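Local coordinates for Two-component system sensor histidine kinase (Bacteroides thetaiotaomicron, PDB 3OTT), which probably senses saccharides through this extracellular propeller and sandwich part and passes the signal to its own kinase part, predicted to phosphorylate protein histidine, at residues B[15-19]-B[51-55]; B[70-76]-B[87-91]; B[517-521]-B[531-535]; B[520-525]-B[561-566]. All coordinates share one frame; numbering follows the deposited sequence.

Interaction 1. Residues B[15-19]-B[51-55]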
loop_
_atom_site.group_PDB
_atom_site.type_symbol
_atom_site.label_atom_id
_atom_site.label_comp_id
_atom_site.label_asym_id
_atom_site.label_seq_id
_atom_site.Cartn_x
_atom_site.Cartn_y
_atom_site.Cartn_z
ATOM N N ILE B 15 14.638 32.278 -9.090
ATOM C CA ILE B 15 14.044 32.843 -7.884
ATOM C C ILE B 15 15.162 33.347 -6.908
ATOM O O ILE B 15 16.121 32.614 -6.615
ATOM C CB ILE B 15 13.175 31.734 -7.183
ATOM C CG1 ILE B 15 12.006 31.291 -8.110
ATOM C CG2 ILE B 15 12.768 32.207 -5.803
ATOM C CD1 ILE B 15 11.558 29.849 -7.887
ATOM N N TYR B 16 15.040 34.585 -6.457
ATOM C CA TYR B 16 16.015 35.288 -5.585
ATOM C C TYR B 16 15.348 35.651 -4.270
ATOM O O TYR B 16 14.172 36.025 -4.220
ATOM C CB TYR B 16 16.533 36.568 -6.276
ATOM C CG TYR B 16 17.169 36.170 -7.580
ATOM C CD1 TYR B 16 18.444 35.590 -7.581
ATOM C CD2 TYR B 16 16.457 36.237 -8.796
ATOM C CE1 TYR B 16 19.052 35.146 -8.761
ATOM C CE2 TYR B 16 17.068 35.768 -10.007
ATOM C CZ TYR B 16 18.402 35.221 -9.948
ATOM O OH TYR B 16 19.067 34.743 -11.062
ATOM N N LEU B 17 16.116 35.565 -3.204
ATOM C CA LEU B 17 15.589 35.733 -1.880
ATOM C C LEU B 17 15.819 37.159 -1.410
ATOM O O LEU B 17 16.759 37.818 -1.846
ATOM C CB LEU B 17 16.271 34.758 -0.911
ATOM C CG LEU B 17 16.197 33.280 -1.280
ATOM C CD1 LEU B 17 17.095 32.471 -0.370
ATOM C CD2 LEU B 17 14.769 32.750 -1.272
ATOM N N GLY B 18 14.991 37.625 -0.483
ATOM C CA GLY B 18 15.218 38.952 0.099
ATOM C C GLY B 18 16.269 38.880 1.189
ATOM O O GLY B 18 16.987 37.880 1.292
ATOM N N ALA B 19 16.356 39.938 1.986
ATOM C CA ALA B 19 17.182 39.984 3.181
ATOM C C ALA B 19 18.684 39.648 2.992
ATOM O O ALA B 19 19.283 39.039 3.895
ATOM C CB ALA B 19 16.542 39.076 4.297
ATOM N N THR B 51 8.744 34.989 -2.137
ATOM C CA THR B 51 9.450 34.448 -1.010
ATOM C C THR B 51 9.054 35.143 0.277
ATOM O O THR B 51 8.691 36.311 0.279
ATOM C CB THR B 51 10.980 34.507 -1.200
ATOM O OG1 THR B 51 11.397 35.877 -1.236
ATOM C CG2 THR B 51 11.384 33.828 -2.505
ATOM N N GLN B 52 9.140 34.427 1.380
ATOM C CA GLN B 52 8.832 35.012 2.670
ATOM C C GLN B 52 9.835 34.518 3.743
ATOM O O GLN B 52 10.098 33.313 3.879
ATOM C CB GLN B 52 7.367 34.649 3.060
ATOM C CG GLN B 52 6.876 35.274 4.343
ATOM C CD GLN B 52 5.420 34.874 4.676
ATOM O OE1 GLN B 52 5.108 34.447 5.782
ATOM N NE2 GLN B 52 4.555 34.989 3.709
ATOM N N GLN B 53 10.362 35.456 4.523
ATOM C CA GLN B 53 11.403 35.106 5.475
ATOM C C GLN B 53 10.806 34.634 6.772
ATOM O O GLN B 53 9.734 35.069 7.145
ATOM C CB GLN B 53 12.400 36.248 5.707
ATOM C CG GLN B 53 11.904 37.426 6.550
ATOM C CD GLN B 53 12.963 38.504 6.564
ATOM O OE1 GLN B 53 13.227 39.099 5.534
ATOM N NE2 GLN B 53 13.640 38.700 7.698
ATOM N N HIS B 54 11.497 33.735 7.465
ATOM C CA HIS B 54 10.982 33.315 8.790
ATOM C C HIS B 54 11.988 33.485 9.914
ATOM O O HIS B 54 12.143 32.633 10.736
ATOM C CB HIS B 54 10.455 31.899 8.705
ATOM C CG HIS B 54 9.322 31.770 7.740
ATOM N ND1 HIS B 54 7.998 31.916 8.128
ATOM C CD2 HIS B 54 9.300 31.602 6.405
ATOM C CE1 HIS B 54 7.216 31.793 7.072
ATOM N NE2 HIS B 54 7.977 31.614 6.013
ATOM N N PHE B 55 12.684 34.612 9.903
ATOM C CA PHE B 55 13.717 34.916 10.868
ATOM C C PHE B 55 13.752 36.428 11.029
ATOM O O PHE B 55 13.253 37.155 10.167
ATOM C CB PHE B 55 15.077 34.363 10.404
ATOM C CG PHE B 55 15.538 34.880 9.081
ATOM C CD1 PHE B 55 16.191 36.105 8.974
ATOM C CD2 PHE B 55 15.340 34.144 7.950
ATOM C CE1 PHE B 55 16.655 36.568 7.726
ATOM C CE2 PHE B 55 15.762 34.590 6.687
ATOM C CZ PHE B 55 16.416 35.811 6.577
#
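T51 meets the loop 15-19 with its methyl group. CG2 of T51 lies 3.8 Å from CD2 of L17 and 3.9 Å from CG2 of I15, in a small apolar patch. The L17 and T51 side chains cross at about a right angle, whereas those of I15 and T51 slide past each other in opposite directions. The first torsion of T51 (chi1 66°) sets CG2 anti to the carbonyl carbon, which turns the methyl to the two aliphatic residues. Its hydroxyl forms no hydrogen bond to the loop.

Farther along, A19 is the loop's second point of contact. CB of A19 lies 3.5 Å from OE1 of Q53 and 4.0 Å from CZ of F55. Q53 is itself held in place: NE2 gives a nearly straight hydrogen bond (2.9 Å, 170°) to the backbone O of F55, and that O lies in the plane of the amide. The bond holds the glutamine forward over the following residues, with CD over one face of the F55 ring near the rim.

No hydrogen bond crosses between the segments, and what joins them is light packing. The loop leaves strand 13-15, which pairs with 300-303 and so closes the first propeller, and leads into the innermost strand, 24-29, of the next blade. L17 also rests on I37 and S39 of strand 35-39, while T51 lies on the outermost strand of that blade, 51-53, beside Y46 of strand 42-46.

Interaction 2. Residues B[70-76]-B[87-91]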
loop_
_atom_site.group_PDB
_atom_site.type_symbol
_atom_site.label_atom_id
_atom_site.label_comp_id
_atom_site.label_asym_id
_atom_site.label_seq_id
_atom_site.Cartn_x
_atom_site.Cartn_y
_atom_site.Cartn_z
ATOM N N ILE B 70 11.839 17.248 8.029
ATOM C CA ILE B 70 10.570 17.492 8.672
ATOM C C ILE B 70 10.321 16.348 9.686
ATOM O O ILE B 70 10.438 15.167 9.318
ATOM C CB ILE B 70 9.455 17.578 7.612
ATOM C CG1 ILE B 70 9.679 18.810 6.713
ATOM C CG2 ILE B 70 8.074 17.585 8.261
ATOM C CD1 ILE B 70 8.578 18.999 5.603
ATOM N N ILE B 71 9.928 16.719 10.915
ATOM C CA ILE B 71 9.693 15.811 12.023
ATOM C C ILE B 71 8.241 15.977 12.556
ATOM O O ILE B 71 7.740 17.092 12.691
ATOM C CB ILE B 71 10.741 16.110 13.192
ATOM C CG1 ILE B 71 12.197 15.820 12.786
ATOM C CG2 ILE B 71 10.412 15.424 14.465
ATOM C CD1 ILE B 71 12.426 14.474 12.197
ATOM N N ASP B 72 7.570 14.858 12.826
ATOM C CA ASP B 72 6.199 14.812 13.395
ATOM C C ASP B 72 5.155 15.611 12.591
ATOM O O ASP B 72 4.172 16.035 13.147
ATOM C CB ASP B 72 6.182 15.201 14.903
ATOM C CG ASP B 72 7.095 14.287 15.787
ATOM O OD1 ASP B 72 7.521 13.196 15.291
ATOM O OD2 ASP B 72 7.380 14.660 16.972
ATOM N N ASN B 73 5.391 15.807 11.289
ATOM C CA ASN B 73 4.449 16.525 10.426
ATOM C C ASN B 73 4.188 17.943 10.987
ATOM O O ASN B 73 3.094 18.499 10.821
ATOM C CB ASN B 73 3.131 15.747 10.388
ATOM C CG ASN B 73 2.285 16.049 9.144
ATOM O OD1 ASN B 73 2.775 16.495 8.101
ATOM N ND2 ASN B 73 0.989 15.796 9.262
ATOM N N THR B 74 5.152 18.496 11.731
ATOM C CA THR B 74 4.958 19.818 12.258
ATOM C C THR B 74 6.228 20.621 12.472
ATOM O O THR B 74 6.134 21.838 12.610
ATOM C CB THR B 74 4.056 19.856 13.529
ATOM O OG1 THR B 74 3.702 21.213 13.799
ATOM C CG2 THR B 74 4.746 19.280 14.784
ATOM N N TYR B 75 7.402 19.978 12.529
ATOM C CA TYR B 75 8.660 20.746 12.767
ATOM C C TYR B 75 9.616 20.733 11.583
ATOM O O TYR B 75 9.689 19.776 10.829
ATOM C CB TYR B 75 9.446 20.244 13.999
ATOM C CG TYR B 75 8.642 20.100 15.276
ATOM C CD1 TYR B 75 8.275 21.229 16.045
ATOM C CD2 TYR B 75 8.266 18.844 15.738
ATOM C CE1 TYR B 75 7.507 21.086 17.206
ATOM C CE2 TYR B 75 7.478 18.694 16.899
ATOM C CZ TYR B 75 7.116 19.803 17.616
ATOM O OH TYR B 75 6.388 19.573 18.771
ATOM N N LEU B 76 10.368 21.785 11.425
ATOM C CA LEU B 76 11.526 21.753 10.545
ATOM C C LEU B 76 12.719 21.739 11.483
ATOM O O LEU B 76 12.873 22.710 12.248
ATOM C CB LEU B 76 11.585 22.993 9.623
ATOM C CG LEU B 76 10.773 23.061 8.321
ATOM C CD1 LEU B 76 9.505 22.256 8.329
ATOM C CD2 LEU B 76 10.430 24.499 7.984
ATOM N N TYR B 87 11.896 24.594 14.082
ATOM C CA TYR B 87 10.859 25.536 13.741
ATOM C C TYR B 87 9.513 24.823 13.644
ATOM O O TYR B 87 9.343 23.865 12.875
ATOM C CB TYR B 87 11.227 26.292 12.432
ATOM C CG TYR B 87 10.165 27.261 11.941
ATOM C CD1 TYR B 87 9.918 28.491 12.616
ATOM C CD2 TYR B 87 9.429 26.980 10.821
ATOM C CE1 TYR B 87 8.928 29.387 12.171
ATOM C CE2 TYR B 87 8.445 27.885 10.330
ATOM C CZ TYR B 87 8.213 29.065 11.018
ATOM O OH TYR B 87 7.268 29.912 10.535
ATOM N N ASN B 88 8.565 25.254 14.455
ATOM C CA ASN B 88 7.197 24.710 14.334
ATOM C C ASN B 88 6.462 25.458 13.231
ATOM O O ASN B 88 6.062 26.563 13.425
ATOM C CB ASN B 88 6.446 24.756 15.688
ATOM C CG ASN B 88 5.051 24.128 15.621
ATOM O OD1 ASN B 88 4.461 24.030 14.553
ATOM N ND2 ASN B 88 4.516 23.705 16.785
ATOM N N TYR B 89 6.293 24.852 12.072
ATOM C CA TYR B 89 5.748 25.589 10.963
ATOM C C TYR B 89 4.210 25.747 11.038
ATOM O O TYR B 89 3.628 26.613 10.352
ATOM C CB TYR B 89 6.209 24.954 9.644
ATOM C CG TYR B 89 5.530 23.631 9.265
ATOM C CD1 TYR B 89 4.261 23.601 8.681
ATOM C CD2 TYR B 89 6.170 22.414 9.503
ATOM C CE1 TYR B 89 3.666 22.383 8.293
ATOM C CE2 TYR B 89 5.577 21.178 9.133
ATOM C CZ TYR B 89 4.340 21.171 8.565
ATOM O OH TYR B 89 3.809 19.967 8.218
ATOM N N ARG B 90 3.550 24.950 11.874
ATOM C CA ARG B 90 2.103 25.108 12.019
ATOM C C ARG B 90 1.840 26.242 12.996
ATOM O O ARG B 90 0.974 27.070 12.771
ATOM C CB ARG B 90 1.384 23.842 12.533
ATOM C CG ARG B 90 1.352 22.759 11.504
ATOM C CD ARG B 90 0.696 21.488 12.058
ATOM N NE ARG B 90 0.933 20.434 11.059
ATOM C CZ ARG B 90 0.132 20.184 10.034
ATOM N NH1 ARG B 90 -1.011 20.889 9.898
ATOM N NH2 ARG B 90 0.443 19.213 9.179
ATOM N N ALA B 91 2.571 26.276 14.084
ATOM C CA ALA B 91 2.372 27.365 15.031
ATOM C C ALA B 91 3.112 28.644 14.594
ATOM O O ALA B 91 2.784 29.726 15.041
ATOM C CB ALA B 91 2.783 26.942 16.482
HETATM O O HOH W 1 1.832 22.025 16.108
#
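The backbone O of N73 is gripped by R90 with two nitrogens, side-on: NE at 2.9 Å (161°) and NH2 at 3.2 Å, with the oxygen in the plane of the guanidinium. The extended R90 chain crosses T74 at about a right angle.

OD1 of N88 is a second gathering point, accepting from the backbone N of R90 and of A91, each at 3.0 Å, an Asx turn and an Asx motif that bend the chain at the end of strand 84-88. With CG anti to its own backbone N (chi1 -177°), N88 also brings OD1 to 3.0 Å from OG1 of T74, at most a weak bond, since the hydroxyl proton has another acceptor within reach; a water joins that hydroxyl to ND2 of N88.

Strands 75-79 and 84-88 pair antiparallel through L76 and Y87, whose N and O atoms bond both ways, L76 N to Y87 O at 2.7 Å. On the other side of strand 75-79, where it pairs with 67-71, T74 and Y75 both face I71, a classic beta bulge. L76 sets CD1 3.5 Å from CD2 of Y89, and its CD2 meets Y87 at the ring edge.

Replacing R90, an alanine here is likely to deprive the N73 carbonyl of the two guanidinium donors and leave the turn freer to shift. H372 of the second subunit bonds to the hydroxyl of Y75, and R374 of that subunit forms a salt bridge with D72. The chemistry thus implies a turn fixed chiefly through main-chain carbonyls and one asparagine oxygen, at a subunit interface.

Interaction 3. Residues B[517-521]-B[531-535]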
loop_
_atom_site.group_PDB
_atom_site.type_symbol
_atom_site.label_atom_id
_atom_site.label_comp_id
_atom_site.label_asym_id
_atom_site.label_seq_id
_atom_site.Cartn_x
_atom_site.Cartn_y
_atom_site.Cartn_z
ATOM N N LYS B 517 -9.098 -7.285 -42.230
ATOM C CA LYS B 517 -9.901 -6.143 -41.819
ATOM C C LYS B 517 -11.137 -6.540 -41.005
ATOM O O LYS B 517 -12.124 -5.816 -40.955
ATOM C CB LYS B 517 -10.218 -5.222 -43.012
ATOM C CG LYS B 517 -8.988 -4.495 -43.481
ATOM C CD LYS B 517 -9.170 -3.873 -44.824
ATOM C CE LYS B 517 -9.957 -2.598 -44.712
ATOM N NZ LYS B 517 -9.504 -1.639 -45.756
ATOM N N SER B 518 -11.064 -7.716 -40.401
ATOM C CA SER B 518 -12.102 -8.187 -39.489
ATOM C C SER B 518 -12.291 -7.176 -38.335
ATOM O O SER B 518 -11.329 -6.799 -37.692
ATOM C CB SER B 518 -11.748 -9.563 -38.956
ATOM O OG SER B 518 -12.672 -9.956 -37.980
ATOM N N PRO B 519 -13.520 -6.719 -38.108
ATOM C CA PRO B 519 -13.782 -5.626 -37.145
ATOM C C PRO B 519 -13.649 -6.075 -35.719
ATOM O O PRO B 519 -13.928 -7.219 -35.427
ATOM C CB PRO B 519 -15.263 -5.229 -37.408
ATOM C CG PRO B 519 -15.878 -6.353 -38.203
ATOM C CD PRO B 519 -14.762 -7.236 -38.751
ATOM N N ASN B 520 -13.254 -5.176 -34.836
ATOM C CA ASN B 520 -13.211 -5.522 -33.435
ATOM C C ASN B 520 -13.620 -4.354 -32.532
ATOM O O ASN B 520 -13.438 -4.434 -31.344
ATOM C CB ASN B 520 -11.815 -6.042 -33.026
ATOM C CG ASN B 520 -10.811 -4.900 -32.881
ATOM O OD1 ASN B 520 -10.730 -4.031 -33.761
ATOM N ND2 ASN B 520 -10.080 -4.862 -31.743
ATOM N N TYR B 521 -14.204 -3.304 -33.090
ATOM C CA TYR B 521 -14.680 -2.215 -32.285
ATOM C C TYR B 521 -15.786 -1.482 -32.977
ATOM O O TYR B 521 -15.723 -1.243 -34.189
ATOM C CB TYR B 521 -13.573 -1.191 -31.927
ATOM C CG TYR B 521 -13.840 -0.560 -30.572
ATOM C CD1 TYR B 521 -14.674 0.549 -30.440
ATOM C CD2 TYR B 521 -13.267 -1.100 -29.394
ATOM C CE1 TYR B 521 -14.967 1.097 -29.150
ATOM C CE2 TYR B 521 -13.532 -0.555 -28.137
ATOM C CZ TYR B 521 -14.378 0.545 -28.010
ATOM O OH TYR B 521 -14.629 1.100 -26.732
ATOM N N TRP B 531 -18.862 4.126 -36.255
ATOM C CA TRP B 531 -17.433 3.952 -36.431
ATOM C C TRP B 531 -17.065 2.506 -36.110
ATOM O O TRP B 531 -17.386 1.997 -34.993
ATOM C CB TRP B 531 -16.685 4.955 -35.537
ATOM C CG TRP B 531 -16.885 6.381 -36.004
ATOM C CD1 TRP B 531 -17.931 7.166 -35.740
ATOM C CD2 TRP B 531 -16.021 7.130 -36.868
ATOM N NE1 TRP B 531 -17.788 8.404 -36.356
ATOM C CE2 TRP B 531 -16.619 8.398 -37.064
ATOM C CE3 TRP B 531 -14.789 6.850 -37.496
ATOM C CZ2 TRP B 531 -16.013 9.414 -37.827
ATOM C CZ3 TRP B 531 -14.197 7.832 -38.258
ATOM C CH2 TRP B 531 -14.804 9.110 -38.421
ATOM N N VAL B 532 -16.426 1.840 -37.084
ATOM C CA VAL B 532 -15.935 0.475 -36.921
ATOM C C VAL B 532 -14.389 0.439 -36.894
ATOM O O VAL B 532 -13.698 1.029 -37.737
ATOM C CB VAL B 532 -16.467 -0.484 -38.037
ATOM C CG1 VAL B 532 -16.101 -2.006 -37.716
ATOM C CG2 VAL B 532 -18.000 -0.376 -38.203
ATOM N N GLY B 533 -13.836 -0.256 -35.916
ATOM C CA GLY B 533 -12.399 -0.319 -35.776
ATOM C C GLY B 533 -11.975 -1.675 -36.262
ATOM O O GLY B 533 -12.665 -2.688 -36.017
ATOM N N PHE B 534 -10.873 -1.683 -36.997
ATOM C CA PHE B 534 -10.197 -2.892 -37.378
ATOM C C PHE B 534 -8.680 -2.657 -37.298
ATOM O O PHE B 534 -8.198 -1.528 -37.009
ATOM C CB PHE B 534 -10.620 -3.343 -38.797
ATOM C CG PHE B 534 -10.521 -2.264 -39.859
ATOM C CD1 PHE B 534 -9.331 -2.044 -40.544
ATOM C CD2 PHE B 534 -11.639 -1.505 -40.210
ATOM C CE1 PHE B 534 -9.230 -1.065 -41.549
ATOM C CE2 PHE B 534 -11.567 -0.524 -41.235
ATOM C CZ PHE B 534 -10.361 -0.295 -41.877
ATOM N N HIS B 535 -7.933 -3.715 -37.578
ATOM C CA HIS B 535 -6.480 -3.653 -37.567
ATOM C C HIS B 535 -5.945 -2.602 -38.506
ATOM O O HIS B 535 -5.968 -2.797 -39.708
ATOM C CB HIS B 535 -5.843 -5.047 -37.831
ATOM C CG HIS B 535 -5.779 -5.894 -36.601
ATOM N ND1 HIS B 535 -6.916 -6.338 -35.943
ATOM C CD2 HIS B 535 -4.727 -6.330 -35.867
ATOM C CE1 HIS B 535 -6.564 -7.029 -34.873
ATOM N NE2 HIS B 535 -5.240 -7.054 -34.814
HETATM O O HOH W 2 -8.838 -6.402 -38.316
#
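Strands 519-521 and 531-534 approach to 4.6 Å as an antiparallel pair that splays strongly here, the short segments' directions 116° apart, with a classic beta bulge between them: N520 and Y521 both face G533. The O of G533 takes a firm bond from N520 N (2.8 Å, 168°) and a weak, longer one from Y521 N, while G533 N returns a bond to Y521 O at 2.7 Å. Having no side chain, G533 lets CB of Y521 lie directly against its backbone.

At the far end the aliphatic part of K517 lies alongside F534, both side chains pointing the same way. CB of K517 is over one face of the ring, and CE of K517 comes to 3.6 Å from CE1 of F534. F534 has CG between its backbone N and carbonyl carbon (chi1 51°), which keeps the ring beside K517; its CB lies near the carbonyl oxygens of K517 and S518. CB of P519 presses on CG1 of V532 at 3.3 Å, tighter than ordinary van der Waals contact.

One water bridges the open end of the hairpin. It donates to S518 O at 2.6 Å, accepts from H535 N and lies 3.1 Å from ND1 of H535. P519 has no N-H to offer, and from the bulge toward the open end apolar contact and a water join the two chains, while in the other direction W531 and L523 continue the backbone pairing.

Interaction 4. Residues B[520-525]-B[561-566]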
loop_
_atom_site.group_PDB
_atom_site.type_symbol
_atom_site.label_atom_id
_atom_site.label_comp_id
_atom_site.label_asym_id
_atom_site.label_seq_id
_atom_site.Cartn_x
_atom_site.Cartn_y
_atom_site.Cartn_z
ATOM N N ASN B 520 -13.254 -5.176 -34.836
ATOM C CA ASN B 520 -13.211 -5.522 -33.435
ATOM C C ASN B 520 -13.620 -4.354 -32.532
ATOM O O ASN B 520 -13.438 -4.434 -31.344
ATOM C CB ASN B 520 -11.815 -6.042 -33.026
ATOM C CG ASN B 520 -10.811 -4.900 -32.881
ATOM O OD1 ASN B 520 -10.730 -4.031 -33.761
ATOM N ND2 ASN B 520 -10.080 -4.862 -31.743
ATOM N N TYR B 521 -14.204 -3.304 -33.090
ATOM C CA TYR B 521 -14.680 -2.215 -32.285
ATOM C C TYR B 521 -15.786 -1.482 -32.977
ATOM O O TYR B 521 -15.723 -1.243 -34.189
ATOM C CB TYR B 521 -13.573 -1.191 -31.927
ATOM C CG TYR B 521 -13.840 -0.560 -30.572
ATOM C CD1 TYR B 521 -14.674 0.549 -30.440
ATOM C CD2 TYR B 521 -13.267 -1.100 -29.394
ATOM C CE1 TYR B 521 -14.967 1.097 -29.150
ATOM C CE2 TYR B 521 -13.532 -0.555 -28.137
ATOM C CZ TYR B 521 -14.378 0.545 -28.010
ATOM O OH TYR B 521 -14.629 1.100 -26.732
ATOM N N LEU B 522 -16.759 -1.044 -32.192
ATOM C CA LEU B 522 -17.916 -0.354 -32.754
ATOM C C LEU B 522 -18.447 0.771 -31.853
ATOM O O LEU B 522 -18.461 0.628 -30.660
ATOM C CB LEU B 522 -19.003 -1.371 -33.050
ATOM C CG LEU B 522 -20.248 -1.229 -33.937
ATOM C CD1 LEU B 522 -21.459 -1.218 -33.104
ATOM C CD2 LEU B 522 -20.295 -0.168 -35.045
ATOM N N LEU B 523 -18.853 1.882 -32.469
ATOM C CA LEU B 523 -19.409 3.036 -31.781
ATOM C C LEU B 523 -20.275 3.908 -32.703
ATOM O O LEU B 523 -20.165 3.829 -33.933
ATOM C CB LEU B 523 -18.326 3.852 -31.046
ATOM C CG LEU B 523 -17.313 4.858 -31.606
ATOM C CD1 LEU B 523 -17.975 6.092 -32.308
ATOM C CD2 LEU B 523 -16.432 5.409 -30.478
ATOM N N CYS B 524 -21.166 4.688 -32.084
ATOM C CA CYS B 524 -22.020 5.659 -32.788
ATOM C C CYS B 524 -21.738 7.034 -32.218
ATOM O O CYS B 524 -21.655 7.187 -31.002
ATOM C CB CYS B 524 -23.501 5.357 -32.595
ATOM S SG CYS B 524 -24.680 6.335 -33.696
ATOM N N ASP B 525 -21.577 8.020 -33.104
ATOM C CA ASP B 525 -21.206 9.366 -32.693
ATOM C C ASP B 525 -22.476 10.215 -32.576
ATOM O O ASP B 525 -23.567 9.756 -32.954
ATOM C CB ASP B 525 -20.094 9.933 -33.612
ATOM C CG ASP B 525 -20.575 10.383 -35.000
ATOM O OD1 ASP B 525 -21.791 10.435 -35.326
ATOM O OD2 ASP B 525 -19.701 10.783 -35.792
ATOM N N ILE B 561 -6.529 -2.126 -32.352
ATOM C CA ILE B 561 -7.283 -1.063 -31.681
ATOM C C ILE B 561 -7.768 -1.552 -30.315
ATOM O O ILE B 561 -8.417 -2.603 -30.234
ATOM C CB ILE B 561 -8.484 -0.609 -32.536
ATOM C CG1 ILE B 561 -7.977 0.066 -33.832
ATOM C CG2 ILE B 561 -9.345 0.301 -31.758
ATOM C CD1 ILE B 561 -9.039 0.775 -34.612
ATOM N N LEU B 562 -7.436 -0.803 -29.264
ATOM C CA LEU B 562 -7.764 -1.210 -27.888
ATOM C C LEU B 562 -9.071 -0.543 -27.372
ATOM O O LEU B 562 -9.863 -1.183 -26.684
ATOM C CB LEU B 562 -6.580 -0.987 -26.919
ATOM C CG LEU B 562 -5.161 -1.619 -27.055
ATOM C CD1 LEU B 562 -4.204 -1.197 -25.856
ATOM C CD2 LEU B 562 -5.133 -3.175 -27.253
ATOM N N SER B 563 -9.283 0.723 -27.741
ATOM C CA SER B 563 -10.401 1.505 -27.322
ATOM C C SER B 563 -10.609 2.662 -28.297
ATOM O O SER B 563 -9.644 3.161 -28.897
ATOM C CB SER B 563 -10.166 2.072 -25.915
ATOM O OG SER B 563 -11.403 2.581 -25.386
ATOM N N MET B 564 -11.853 3.097 -28.462
ATOM C CA MET B 564 -12.163 4.274 -29.329
ATOM C C MET B 564 -13.216 5.103 -28.630
ATOM O O MET B 564 -14.188 4.538 -28.120
ATOM C CB MET B 564 -12.791 3.836 -30.650
ATOM C CG MET B 564 -11.845 3.173 -31.634
ATOM S SD MET B 564 -12.672 2.542 -33.109
ATOM C CE MET B 564 -13.285 3.996 -33.863
ATOM N N THR B 565 -13.076 6.425 -28.620
ATOM C CA THR B 565 -14.154 7.208 -28.064
ATOM C C THR B 565 -14.359 8.549 -28.777
ATOM O O THR B 565 -13.388 9.102 -29.330
ATOM C CB THR B 565 -13.979 7.366 -26.519
ATOM O OG1 THR B 565 -15.260 7.466 -25.929
ATOM C CG2 THR B 565 -13.128 8.572 -26.124
ATOM N N CYS B 566 -15.590 9.079 -28.746
ATOM C CA CYS B 566 -15.879 10.409 -29.350
ATOM C C CYS B 566 -15.453 11.489 -28.387
ATOM O O CYS B 566 -15.799 11.440 -27.211
ATOM C CB CYS B 566 -17.362 10.654 -29.640
ATOM S SG CYS B 566 -18.009 9.511 -30.816
HETATM O O HOH W 3 -7.915 -3.591 -34.425
HETATM O O HOH W 4 -12.666 0.271 -24.070
#
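Y521 lays its ring on the backbone of M564, joining the innermost strands of two neighbouring blades in the second beta-propeller. Strands 520-524 and 561-566 run almost parallel, 9° apart, with axes 7.6 Å from each other. At that spacing side chains rather than backbone bonds fill the gap.

The Y521 ring is the largest bump. One face covers N of M564, 3.6 Å from CZ of Y521, with C of S563 under the same face near the rim. The M564 side chain slides past the ring in the opposite direction, its CB 3.8 Å from CD1 of Y521. With its chain extended about CB-CG (chi2 175°), SD of M564 lies 4.8 Å from the centroid of the Y521 ring, an oblique Met-aromatic contact. A serine in place of Y521 would probably uncover the M564 backbone and leave its thioether without the ring it packs on.

L523 makes the second bump. Its two branches spread along the opposing strand, CD2 settling 3.4 Å from O of M564 and CD1 reaching SG of C566. The same sulfur lies against CA and CB of D525, whose carboxylate is turned to R584, L529 and W531.

At the other end N520 supplies the sole direct hydrogen bond between the segments. ND2 of N520 donates to O of I561 at 3.2 Å, in the carbonyl plane, while a water that donates to OD1 of N520 accepts from N of I561.

Overall arrangement
Interactions 1 and 2 lie in the first propeller and interactions 3 and 4 in the second, on opposite sides of the chain's centre, with interactions 1 and 3 about 60 Å apart between centres. Interaction 2 is a buried contact and the other three are partly buried. Interactions 2 and 3 each tie a hairpin within one blade by backbone bonds, interaction 3 with a beta bulge inside the pairing and interaction 2 with one on the neighbouring strand pair and a dense polar turn beside the second subunit. Interactions 1 and 4 rely mainly on packing: the first sets a linker against a blade's outer strand, the second sets one blade against the next. Interactions 3 and 4 share N520 and Y521.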